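Local coordinates for protein alpha-fucosidase (Bifidobacterium bifidum, PDB 2EAB) that probably releases alpha-1,2-linked L-fucose from glycans by hydrolysis, this chain being the catalytic family 95 glycoside hydrolase part of a longer, probably membrane-anchored bifidobacterial protein, at residues V457-K460 / G464-T467; E477-M482 / V543-H548; T493-G496 / G502-P505. One frame throughout, in Å; residues are numbered along the deposited sequence.

The three contacts show how loops are fastened to helices and to one another in the family 95 catalytic domain, an (alpha/alpha)6-barrel-type fold. Contact 1 comes first along the chain and finishes helix 452-463. Contact 2 opens in the loop that follows and closes only at the end of helix 525-546; contact 3 falls within that interval, flanking the short helix 499-502. Their centres lie about 9 Å (contacts 1 and 2), 14 Å (1 and 3) and 15 Å (2 and 3) apart. T458 of contact 1 bonds T493 of contact 3, and M482 of contact 2 packs on W503 and P505. Together they bind helices 452-463 and 525-546 and intervening loops into one packed region, away from the calcium site.

Contact 1 of 3, residues V457-K460 / G464-T467; sequences VTAK and GAET
A465 N donates to the carbonyl oxygen of A459 at 3.1 Å, a nearly straight bond (168° at the hydrogen) whose donor stands well above the carbonyl plane. The A459 carbonyl is thus taken by the amide six residues on, where a helical bond would span four. The next carbonyl is held less firmly: G464 N approaches K460 O at 3.0 Å, but the bent geometry makes this a weak hydrogen bond, supplemented by a CA-H...O contact from G464 CA to the same oxygen. G464 N is equally near A459 O and K460 N lies close to A465 O, yet poor angles rule out a bond in both cases.

This is a glycine C-cap at the end of helix 452-463: G464 leaves the helix with positive phi (73°), a backbone shape that glycine adopts without strain, and the wide bond from A465 to A459 closes the turn. On the inner side of the turn A459 CB meets A465 CB at 4.1 Å, and F541 of helix 525-546 packs on both methyls.

Outside, K460 and E466 run side by side in the same direction. K460 CD lies 3.7 Å from E466 CD and almost equally far from the two carboxylate oxygens, so it is a methylene that meets the acid. The lysine chain then bends at chi3 (81°) and chi4, carrying NZ to 5.6 Å from E466 OE2; its ammonium instead makes a long, weak ion pair with E96. Two threonine hydroxyls tie the turn to its surroundings: T458 OG1 bonds N94 and T493, while T467 OG1 bonds the backbone N of E479.

Contact 2 of 3, residues E477-M482 / V543-H548; sequences EGEGYM and VNYMLH
E479 OE1 accepts a hydrogen bond from the Y545 hydroxyl, OH to OE1 2.6 Å, although the position of OE1 is somewhat less certain because it crowds another atom of the model. The oxygen comes in at the phenol edge, in the plane of the ring, while the carboxylate is turned 75° from that plane. A bend at chi2 of E479 (-58°) folds its acid back toward the tyrosine, and the two side chains cross at about a right angle. The backbone oxygen of E479 also approaches the ring, 3.5 Å from Y545 CE2. A phenylalanine in place of Y545 would probably leave the E479 carboxylate without this donor and more at liberty to turn.

Further along, M482 and M546 bring their methyl ends together, CE to CE 3.7 Å, with M546 SD also 3.9 Å from M482 CE. With CG anti to the backbone N (chi1 -178°), M482 reaches out nearly straight until its last torsion. T458 and Y462 of the preceding helix 452-463 also touch M482, and F541 touches M546. The loop after helix 452-463 is thereby fastened to the last turn of helix 525-546, which has a wider, pi-type shape. The polar bond, if OE1 is placed correctly, would probably restrain the loop in direction, while the buried methyl-to-methyl contact of the two methionines adds apolar packing tolerant of small shifts.

Contact 3 of 3, residues T493-G496 / G502-P505; sequences TAPG and GWSP
P495 lays its ring alongside the six-membered part of the W503 indole, with CB 3.7 Å from CE3 and CG 3.9 Å from the same atom. The approach is oblique, and the two side chains point the same way. W503 is carried there by a first torsion that sets CG anti to the backbone N (chi1 175°), and P505 places its CD against one face of the indole, displaced toward the rim. Thus two prolines, one from each segment, bear on a single tryptophan.

Beside the rings the backbones join through one hydrogen bond: G496 N donates to G502 O at 3.0 Å, nearly straight at the hydrogen (167°). P495 CA passes the same oxygen at 3.4 Å and P495 CB at 3.6 Å, so both carbons pack beside the oxygen that G496 N bonds.

In the barrel-forming catalytic domain, this bond closes the base of the short loop that carries helix 499-502 and precedes the long helix 507-520. The two backbones come very close, G496 CA and G502 CA being 3.8 Å apart. A beta carbon on G502 would clash with G496 CA, and one on G496 would be tight against G502 CA; glycine on both sides permits the approach.

All four touching residues are buried. F499, from that short helix, stacks with W503, H484 meets the indole with its plane turned by about 45°, and Y462 of helix 452-463 packs against both P495 and W503.

Contact 1 of 3, residues V457-K460 / G464-T467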
loop_
_atom_site.group_PDB
_atom_site.type_symbol
_atom_site.label_atom_id
_atom_site.label_comp_id
_atom_site.label_asym_id
_atom_site.label_seq_id
_atom_site.Cartn_x
_atom_site.Cartn_y
_atom_site.Cartn_z
ATOM N N VAL A 457 -9.522 -20.851 10.821
ATOM C CA VAL A 457 -10.411 -21.783 10.132
ATOM C C VAL A 457 -9.705 -22.331 8.890
ATOM O O VAL A 457 -9.668 -23.536 8.671
ATOM C CB VAL A 457 -11.759 -21.127 9.736
ATOM C CG1 VAL A 457 -12.684 -22.138 9.079
ATOM C CG2 VAL A 457 -12.442 -20.515 10.953
ATOM N N THR A 458 -9.118 -21.440 8.096
ATOM C CA THR A 458 -8.381 -21.836 6.902
ATOM C C THR A 458 -7.199 -22.741 7.248
ATOM O O THR A 458 -6.954 -23.741 6.570
ATOM C CB THR A 458 -7.911 -20.591 6.142
ATOM O OG1 THR A 458 -9.055 -19.782 5.844
ATOM C CG2 THR A 458 -7.226 -20.958 4.844
ATOM N N ALA A 459 -6.459 -22.388 8.298
ATOM C CA ALA A 459 -5.323 -23.190 8.752
ATOM C C ALA A 459 -5.745 -24.605 9.132
ATOM O O ALA A 459 -5.047 -25.573 8.824
ATOM C CB ALA A 459 -4.614 -22.515 9.911
ATOM N N LYS A 460 -6.898 -24.730 9.778
ATOM C CA LYS A 460 -7.418 -26.042 10.134
ATOM C C LYS A 460 -7.788 -26.855 8.886
ATOM O O LYS A 460 -7.388 -28.010 8.747
ATOM C CB LYS A 460 -8.622 -25.904 11.070
ATOM C CG LYS A 460 -9.248 -27.244 11.434
ATOM C CD LYS A 460 -10.393 -27.117 12.420
ATOM C CE LYS A 460 -11.683 -26.714 11.741
ATOM N NZ LYS A 460 -12.146 -27.711 10.723
ATOM N N GLY A 464 -4.406 -28.541 8.664
ATOM C CA GLY A 464 -4.610 -29.386 9.837
ATOM C C GLY A 464 -4.191 -28.740 11.143
ATOM O O GLY A 464 -3.937 -29.439 12.128
ATOM N N ALA A 465 -4.123 -27.410 11.151
ATOM C CA ALA A 465 -3.731 -26.661 12.339
ATOM C C ALA A 465 -4.985 -26.142 13.030
ATOM O O ALA A 465 -5.525 -25.098 12.649
ATOM C CB ALA A 465 -2.799 -25.515 11.966
ATOM N N GLU A 466 -5.461 -26.891 14.025
ATOM C CA GLU A 466 -6.681 -26.524 14.737
ATOM C C GLU A 466 -6.373 -25.847 16.062
ATOM O O GLU A 466 -5.722 -26.430 16.929
ATOM C CB GLU A 466 -7.605 -27.731 14.975
ATOM C CG GLU A 466 -8.815 -27.359 15.854
ATOM C CD GLU A 466 -9.954 -28.359 15.830
ATOM O OE1 GLU A 466 -9.727 -29.535 15.477
ATOM O OE2 GLU A 466 -11.085 -27.959 16.182
ATOM N N THR A 467 -6.845 -24.614 16.202
ATOM C CA THR A 467 -6.802 -23.913 17.476
ATOM C C THR A 467 -8.042 -24.275 18.286
ATOM O O THR A 467 -9.169 -24.093 17.822
ATOM C CB THR A 467 -6.743 -22.387 17.272
ATOM O OG1 THR A 467 -5.553 -22.050 16.550
ATOM C CG2 THR A 467 -6.736 -21.648 18.613
#

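Contact 2 of 3, residues E477-M482 / V543-H548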
loop_
_atom_site.group_PDB
_atom_site.type_symbol
_atom_site.label_atom_id
_atom_site.label_comp_id
_atom_site.label_asym_id
_atom_site.label_seq_id
_atom_site.Cartn_x
_atom_site.Cartn_y
_atom_site.Cartn_z
ATOM N N GLU A 477 -1.151 -17.353 20.564
ATOM C CA GLU A 477 -1.305 -18.584 21.341
ATOM C C GLU A 477 -2.038 -19.687 20.588
ATOM O O GLU A 477 -2.190 -20.798 21.100
ATOM C CB GLU A 477 -2.016 -18.293 22.668
ATOM C CG GLU A 477 -1.378 -17.180 23.491
ATOM C CD GLU A 477 0.105 -17.381 23.696
ATOM O OE1 GLU A 477 0.497 -18.442 24.225
ATOM O OE2 GLU A 477 0.883 -16.474 23.329
ATOM N N GLY A 478 -2.477 -19.386 19.370
ATOM C CA GLY A 478 -3.153 -20.369 18.529
ATOM C C GLY A 478 -2.179 -21.195 17.710
ATOM O O GLY A 478 -0.964 -21.004 17.788
ATOM N N GLU A 479 -2.723 -22.119 16.923
ATOM C CA GLU A 479 -1.907 -23.025 16.118
ATOM C C GLU A 479 -1.491 -22.445 14.770
ATOM O O GLU A 479 -0.647 -23.018 14.080
ATOM C CB GLU A 479 -2.621 -24.361 15.926
ATOM C CG GLU A 479 -2.711 -25.171 17.200
ATOM C CD GLU A 479 -1.340 -25.457 17.785
ATOM O OE1 GLU A 479 -0.507 -26.077 17.089
ATOM O OE2 GLU A 479 -1.091 -25.041 18.937
ATOM N N GLY A 480 -2.074 -21.308 14.403
ATOM C CA GLY A 480 -1.741 -20.679 13.139
ATOM C C GLY A 480 -2.938 -20.134 12.401
ATOM O O GLY A 480 -4.062 -20.610 12.556
ATOM N N TYR A 481 -2.676 -19.123 11.584
ATOM C CA TYR A 481 -3.685 -18.520 10.732
ATOM C C TYR A 481 -3.135 -18.466 9.311
ATOM O O TYR A 481 -1.973 -18.121 9.089
ATOM C CB TYR A 481 -4.119 -17.136 11.257
ATOM C CG TYR A 481 -2.978 -16.177 11.523
ATOM C CD1 TYR A 481 -2.697 -15.145 10.637
ATOM C CD2 TYR A 481 -2.174 -16.311 12.658
ATOM C CE1 TYR A 481 -1.646 -14.270 10.870
ATOM C CE2 TYR A 481 -1.117 -15.449 12.901
ATOM C CZ TYR A 481 -0.857 -14.431 12.001
ATOM O OH TYR A 481 0.188 -13.565 12.225
ATOM N N MET A 482 -3.980 -18.850 8.364
ATOM C CA MET A 482 -3.599 -18.957 6.972
ATOM C C MET A 482 -4.511 -18.062 6.142
ATOM O O MET A 482 -5.720 -18.025 6.360
ATOM C CB MET A 482 -3.724 -20.415 6.523
ATOM C CG MET A 482 -3.311 -20.663 5.085
ATOM S SD MET A 482 -3.677 -22.348 4.562
ATOM C CE MET A 482 -2.035 -23.046 4.343
ATOM N N VAL A 543 6.573 -23.499 11.228
ATOM C CA VAL A 543 7.479 -24.511 11.775
ATOM C C VAL A 543 6.780 -25.860 11.968
ATOM O O VAL A 543 7.326 -26.910 11.607
ATOM C CB VAL A 543 8.129 -24.037 13.103
ATOM C CG1 VAL A 543 8.773 -25.207 13.863
ATOM C CG2 VAL A 543 9.144 -22.935 12.838
ATOM N N ASN A 544 5.580 -25.828 12.540
ATOM C CA ASN A 544 4.898 -27.056 12.944
ATOM C C ASN A 544 4.045 -27.723 11.878
ATOM O O ASN A 544 3.844 -28.941 11.928
ATOM C CB ASN A 544 4.077 -26.809 14.207
ATOM C CG ASN A 544 4.947 -26.635 15.422
ATOM O OD1 ASN A 544 5.394 -27.613 16.021
ATOM N ND2 ASN A 544 5.221 -25.391 15.782
ATOM N N TYR A 545 3.563 -26.943 10.912
ATOM C CA TYR A 545 2.634 -27.477 9.921
ATOM C C TYR A 545 3.097 -27.397 8.471
ATOM O O TYR A 545 2.786 -28.292 7.679
ATOM C CB TYR A 545 1.263 -26.817 10.069
ATOM C CG TYR A 545 0.649 -27.046 11.422
ATOM C CD1 TYR A 545 -0.118 -28.183 11.668
ATOM C CD2 TYR A 545 0.844 -26.136 12.462
ATOM C CE1 TYR A 545 -0.680 -28.407 12.914
ATOM C CE2 TYR A 545 0.286 -26.349 13.713
ATOM C CZ TYR A 545 -0.472 -27.487 13.930
ATOM O OH TYR A 545 -1.044 -27.702 15.162
ATOM N N MET A 546 3.829 -26.343 8.120
ATOM C CA MET A 546 4.110 -26.058 6.708
ATOM C C MET A 546 5.460 -26.543 6.187
ATOM O O MET A 546 5.552 -27.006 5.048
ATOM C CB MET A 546 3.944 -24.566 6.416
ATOM C CG MET A 546 2.569 -24.004 6.779
ATOM S SD MET A 546 1.210 -24.712 5.839
ATOM C CE MET A 546 1.518 -24.024 4.214
ATOM N N LEU A 547 6.507 -26.420 7.000
ATOM C CA LEU A 547 7.856 -26.791 6.565
ATOM C C LEU A 547 8.052 -28.296 6.526
ATOM O O LEU A 547 7.511 -29.025 7.356
ATOM C CB LEU A 547 8.911 -26.169 7.485
ATOM C CG LEU A 547 8.977 -24.639 7.506
ATOM C CD1 LEU A 547 10.051 -24.154 8.463
ATOM C CD2 LEU A 547 9.215 -24.085 6.107
ATOM N N HIS A 548 8.836 -28.760 5.557
ATOM C CA HIS A 548 9.258 -30.156 5.532
ATOM C C HIS A 548 10.684 -30.261 5.017
ATOM O O HIS A 548 11.205 -29.314 4.431
ATOM C CB HIS A 548 8.264 -31.043 4.747
ATOM C CG HIS A 548 8.450 -31.051 3.256
ATOM N ND1 HIS A 548 7.952 -32.066 2.466
ATOM C CD2 HIS A 548 9.053 -30.180 2.410
ATOM C CE1 HIS A 548 8.256 -31.830 1.202
ATOM N NE2 HIS A 548 8.922 -30.690 1.139
#

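Contact 3 of 3, residues T493-G496 / G502-P505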
loop_
_atom_site.group_PDB
_atom_site.type_symbol
_atom_site.label_atom_id
_atom_site.label_comp_id
_atom_site.label_asym_id
_atom_site.label_seq_id
_atom_site.Cartn_x
_atom_site.Cartn_y
_atom_site.Cartn_z
ATOM N N THR A 493 -10.261 -15.711 3.810
ATOM C CA THR A 493 -8.887 -16.168 3.974
ATOM C C THR A 493 -8.636 -17.492 3.268
ATOM O O THR A 493 -7.495 -17.949 3.198
ATOM C CB THR A 493 -8.489 -16.277 5.463
ATOM O OG1 THR A 493 -9.422 -17.116 6.153
ATOM C CG2 THR A 493 -8.519 -14.906 6.110
ATOM N N ALA A 494 -9.692 -18.098 2.728
ATOM C CA ALA A 494 -9.525 -19.296 1.914
ATOM C C ALA A 494 -8.667 -19.008 0.690
ATOM O O ALA A 494 -8.600 -17.869 0.225
ATOM C CB ALA A 494 -10.867 -19.817 1.468
ATOM N N PRO A 495 -8.042 -20.053 0.133
ATOM C CA PRO A 495 -7.436 -19.896 -1.180
ATOM C C PRO A 495 -8.538 -19.767 -2.234
ATOM O O PRO A 495 -9.688 -20.174 -2.003
ATOM C CB PRO A 495 -6.658 -21.198 -1.361
ATOM C CG PRO A 495 -7.415 -22.190 -0.549
ATOM C CD PRO A 495 -7.927 -21.432 0.639
ATOM N N GLY A 496 -8.177 -19.218 -3.390
ATOM C CA GLY A 496 -9.123 -19.013 -4.473
ATOM C C GLY A 496 -9.429 -20.271 -5.267
ATOM O O GLY A 496 -8.905 -21.354 -4.993
ATOM N N GLY A 502 -4.765 -18.491 -6.962
ATOM C CA GLY A 502 -5.557 -18.530 -5.736
ATOM C C GLY A 502 -4.838 -18.948 -4.469
ATOM O O GLY A 502 -5.270 -18.577 -3.376
ATOM N N TRP A 503 -3.766 -19.725 -4.606
ATOM C CA TRP A 503 -3.049 -20.290 -3.463
ATOM C C TRP A 503 -1.728 -19.567 -3.266
ATOM O O TRP A 503 -0.896 -19.536 -4.171
ATOM C CB TRP A 503 -2.803 -21.784 -3.686
ATOM C CG TRP A 503 -1.978 -22.441 -2.617
ATOM C CD1 TRP A 503 -0.612 -22.501 -2.551
ATOM C CD2 TRP A 503 -2.465 -23.135 -1.463
ATOM N NE1 TRP A 503 -0.223 -23.199 -1.435
ATOM C CE2 TRP A 503 -1.339 -23.591 -0.743
ATOM C CE3 TRP A 503 -3.744 -23.426 -0.971
ATOM C CZ2 TRP A 503 -1.453 -24.315 0.445
ATOM C CZ3 TRP A 503 -3.856 -24.134 0.214
ATOM C CH2 TRP A 503 -2.717 -24.570 0.909
ATOM N N SER A 504 -1.542 -18.990 -2.083
ATOM C CA SER A 504 -0.305 -18.301 -1.761
ATOM C C SER A 504 -0.212 -18.038 -0.268
ATOM O O SER A 504 -0.305 -16.892 0.159
ATOM C CB SER A 504 -0.216 -16.979 -2.522
ATOM O OG SER A 504 -1.251 -16.094 -2.122
ATOM N N PRO A 505 -0.005 -19.091 0.534
ATOM C CA PRO A 505 -0.030 -18.891 1.978
ATOM C C PRO A 505 1.130 -18.061 2.514
ATOM O O PRO A 505 1.039 -17.552 3.633
ATOM C CB PRO A 505 0.006 -20.313 2.537
ATOM C CG PRO A 505 0.635 -21.128 1.469
ATOM C CD PRO A 505 0.206 -20.503 0.177
#